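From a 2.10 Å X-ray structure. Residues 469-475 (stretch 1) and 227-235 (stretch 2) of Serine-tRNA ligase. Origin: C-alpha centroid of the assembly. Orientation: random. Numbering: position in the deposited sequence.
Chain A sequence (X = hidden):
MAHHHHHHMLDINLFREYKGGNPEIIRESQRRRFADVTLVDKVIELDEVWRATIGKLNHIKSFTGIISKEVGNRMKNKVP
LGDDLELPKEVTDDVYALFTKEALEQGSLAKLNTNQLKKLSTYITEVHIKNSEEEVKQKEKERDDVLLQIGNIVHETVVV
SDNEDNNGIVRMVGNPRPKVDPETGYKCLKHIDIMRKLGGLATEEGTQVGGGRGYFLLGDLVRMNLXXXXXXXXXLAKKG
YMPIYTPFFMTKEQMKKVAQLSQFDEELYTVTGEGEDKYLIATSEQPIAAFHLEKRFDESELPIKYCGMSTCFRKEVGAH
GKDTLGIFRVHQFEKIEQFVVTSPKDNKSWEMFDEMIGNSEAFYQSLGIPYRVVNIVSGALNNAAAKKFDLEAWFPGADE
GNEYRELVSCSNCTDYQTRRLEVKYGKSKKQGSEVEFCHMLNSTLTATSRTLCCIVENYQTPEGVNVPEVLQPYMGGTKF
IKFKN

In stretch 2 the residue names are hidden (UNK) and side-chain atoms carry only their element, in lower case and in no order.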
# COMPACT_ATOMS: atom_id res chain seq x y z
N GLU A 469 -20.91 -22.93 30.77
CA GLU A 469 -21.84 -22.61 31.85
C GLU A 469 -21.93 -21.10 32.07
O GLU A 469 -23.03 -20.54 32.14
CB GLU A 469 -21.41 -23.31 33.13
CG GLU A 469 -22.52 -23.40 34.14
CD GLU A 469 -22.09 -24.15 35.38
OE1 GLU A 469 -21.99 -25.39 35.32
OE2 GLU A 469 -21.84 -23.48 36.41
N VAL A 470 -20.78 -20.42 32.14
CA VAL A 470 -20.79 -19.00 32.48
C VAL A 470 -21.45 -18.15 31.41
O VAL A 470 -21.88 -17.03 31.70
CB VAL A 470 -19.35 -18.51 32.77
CG1 VAL A 470 -18.58 -18.30 31.48
CG2 VAL A 470 -19.37 -17.24 33.60
N LEU A 471 -21.56 -18.63 30.16
CA LEU A 471 -22.21 -17.85 29.11
C LEU A 471 -23.71 -18.11 29.01
O LEU A 471 -24.41 -17.36 28.31
CB LEU A 471 -21.57 -18.12 27.72
CG LEU A 471 -20.13 -17.67 27.43
CD1 LEU A 471 -19.67 -18.01 25.99
CD2 LEU A 471 -19.98 -16.17 27.68
N GLN A 472 -24.23 -19.15 29.67
CA GLN A 472 -25.64 -19.49 29.50
C GLN A 472 -26.58 -18.36 29.89
O GLN A 472 -27.49 -18.04 29.10
CB GLN A 472 -25.93 -20.80 30.25
CG GLN A 472 -25.17 -22.00 29.66
CD GLN A 472 -25.40 -23.31 30.40
OE1 GLN A 472 -26.25 -23.41 31.27
NE2 GLN A 472 -24.60 -24.32 30.07
N PRO A 473 -26.42 -17.68 31.04
CA PRO A 473 -27.32 -16.55 31.33
C PRO A 473 -27.24 -15.42 30.33
O PRO A 473 -28.23 -14.71 30.13
CB PRO A 473 -26.87 -16.08 32.73
CG PRO A 473 -26.17 -17.25 33.31
CD PRO A 473 -25.51 -17.96 32.17
N TYR A 474 -26.10 -15.22 29.68
CA TYR A 474 -25.96 -14.17 28.68
C TYR A 474 -26.59 -14.54 27.35
O TYR A 474 -26.58 -13.72 26.42
CB TYR A 474 -24.48 -13.85 28.48
CG TYR A 474 -23.82 -13.17 29.67
CD1 TYR A 474 -23.86 -11.79 29.80
CD2 TYR A 474 -23.17 -13.91 30.65
CE1 TYR A 474 -23.26 -11.16 30.88
CE2 TYR A 474 -22.56 -13.29 31.73
CZ TYR A 474 -22.61 -11.91 31.83
OH TYR A 474 -22.02 -11.26 32.89
N MET A 475 -27.12 -15.75 27.22
CA MET A 475 -27.78 -16.23 26.02
C MET A 475 -29.20 -16.69 26.30
O MET A 475 -29.69 -17.63 25.68
CB MET A 475 -26.97 -17.37 25.39
CG MET A 475 -25.84 -16.91 24.53
SD MET A 475 -24.98 -18.33 23.89
CE MET A 475 -26.13 -18.93 22.66
N UNK A 227 -22.82 -12.68 23.70
CA UNK A 227 -22.68 -13.10 25.09
C UNK A 227 -21.24 -12.93 25.57
O UNK A 227 -20.99 -12.46 26.68
c UNK A 227 -23.16 -14.54 25.25
N UNK A 228 -20.26 -13.30 24.72
CA UNK A 228 -18.86 -13.16 25.08
C UNK A 228 -18.49 -11.70 25.32
O UNK A 228 -17.76 -11.38 26.27
c UNK A 228 -17.96 -13.74 23.98
c UNK A 228 -17.50 -15.19 24.03
c UNK A 228 -16.75 -15.52 22.73
c UNK A 228 -16.61 -15.46 25.24
N UNK A 229 -18.96 -10.80 24.45
CA UNK A 229 -18.69 -9.38 24.62
C UNK A 229 -19.33 -8.86 25.90
O UNK A 229 -18.70 -8.12 26.66
c UNK A 229 -19.24 -8.32 20.95
c UNK A 229 -18.46 -8.83 22.13
c UNK A 229 -19.22 -8.60 23.42
n UNK A 229 -19.69 -7.08 21.03
o UNK A 229 -19.48 -9.05 19.98
N UNK A 230 -20.60 -9.20 26.12
CA UNK A 230 -21.33 -8.72 27.29
C UNK A 230 -20.68 -9.22 28.59
O UNK A 230 -20.53 -8.46 29.56
c UNK A 230 -22.78 -9.19 27.20
c UNK A 230 -23.74 -8.33 27.99
n UNK A 230 -23.30 -7.86 29.15
o UNK A 230 -24.87 -8.10 27.57
N UNK A 231 -20.32 -10.50 28.63
CA UNK A 231 -19.68 -11.07 29.80
C UNK A 231 -18.30 -10.46 30.02
O UNK A 231 -17.95 -10.09 31.15
c UNK A 231 -19.59 -12.60 29.64
c UNK A 231 -18.13 -13.66 33.00
c UNK A 231 -16.93 -14.83 31.28
c UNK A 231 -17.73 -14.19 30.31
c UNK A 231 -17.15 -14.55 32.63
c UNK A 231 -18.92 -13.04 32.04
o UNK A 231 -16.38 -15.15 33.60
c UNK A 231 -18.73 -13.29 30.69
N UNK A 232 -17.52 -10.32 28.95
CA UNK A 232 -16.18 -9.75 29.08
C UNK A 232 -16.23 -8.36 29.68
O UNK A 232 -15.44 -8.02 30.57
c UNK A 232 -15.50 -9.71 27.71
N UNK A 233 -17.15 -7.52 29.20
CA UNK A 233 -17.25 -6.16 29.73
C UNK A 233 -17.70 -6.17 31.19
O UNK A 233 -17.16 -5.43 32.02
c UNK A 233 -18.35 -4.77 26.36
c UNK A 233 -18.63 -4.05 29.49
c UNK A 233 -17.46 -5.04 27.50
c UNK A 233 -18.19 -5.34 28.82
N UNK A 234 -18.68 -7.02 31.53
CA UNK A 234 -19.07 -7.15 32.94
C UNK A 234 -17.90 -7.62 33.79
O UNK A 234 -17.63 -7.08 34.87
o UNK A 234 -22.55 -8.25 32.59
c UNK A 234 -21.54 -7.51 32.65
c UNK A 234 -20.24 -8.11 33.08
o UNK A 234 -21.56 -6.28 32.41
N UNK A 235 -17.18 -8.64 33.30
CA UNK A 235 -16.03 -9.20 33.99
C UNK A 235 -15.00 -8.12 34.32
O UNK A 235 -14.56 -7.99 35.47
c UNK A 235 -14.27 -11.04 33.64
c UNK A 235 -12.97 -10.69 33.29
c UNK A 235 -11.89 -11.40 33.78
c UNK A 235 -14.45 -12.15 34.45
c UNK A 235 -12.10 -12.49 34.59
c UNK A 235 -13.37 -12.87 34.93
c UNK A 235 -15.44 -10.29 33.08

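Position 227 carries a single side-chain carbon, pointing toward stretch 1. That carbon, CB, lies 3.6 Å from CB of Tyr474 and 3.6 Å from CG of Met475, at the closest backbone approach of the two segments, where the CA atoms of Tyr474 and position 227 are 5.0 Å apart. A lone methyl makes this Ala227.

Position 228 has four carbons, forked at the second. Its CA-to-CB bond points away, yet the end of the side chain comes back far enough for one branch carbon to sit 4.1 Å from CD1 of Leu471. The fork beyond the second carbon identifies Leu228.

Position 229 bears three carbons, the third carrying one oxygen and one nitrogen, and touches nothing on stretch 1. It is Gln229.

Position 230 has two carbons, the second again carrying one oxygen and one nitrogen, a shorter amide. The nitrogen lies 3.7 Å from CE1 of Tyr474, at the edge of that ring. This is Asn230, whose OD1 is hydrogen-bonded elsewhere in the structure.

Position 231 shows one carbon followed by a six-carbon ring bearing an oxygen. The ring carbon bonded to that oxygen is 3.6 Å from CG2 of Val470, and another ring carbon is 4.0 Å from CD2 of Leu471. A phenol is Tyr231. Its CB stands 3.8 Å from the centroid of the Tyr474 ring, 15° off the normal, a CH-pi contact over the face; the two rings meet obliquely, planes at 50°.

Position 232 has one carbon, directed away from stretch 1: Ala232.

Position 233 has four carbons, forked at the first, with one arm two carbons long, and is out of reach: Ile233.

Position 234 has two carbons, the second carrying two oxygens. One oxygen lies 3.1 Å from OH of Tyr474, within hydrogen-bonding distance. The carboxylate marks Asp234.

Position 235 has one carbon and a six-carbon ring without a heteroatom, and makes no contact: Phe235.

The rule is one of helical spacing. Positions 227, 230, 231 and 234 recur at intervals of three and four, so one helix flank receives Tyr474, with Ala227 against its CB, Tyr231 over one ring face, and Asn230 and Asp234 along its edge. The small methyl accompanies the close backbone approach, while Val470 and Leu471 extend the apolar packing onto Tyr231. Asn230 and Asp234 bring polar atoms to the edge of the Tyr474 ring, while Tyr231 lays carbon over one face and Ala227 packs against its CB, so a single aromatic side chain joins both kinds of surface.

Stretch 2 (227-235) ALQNYAIDF
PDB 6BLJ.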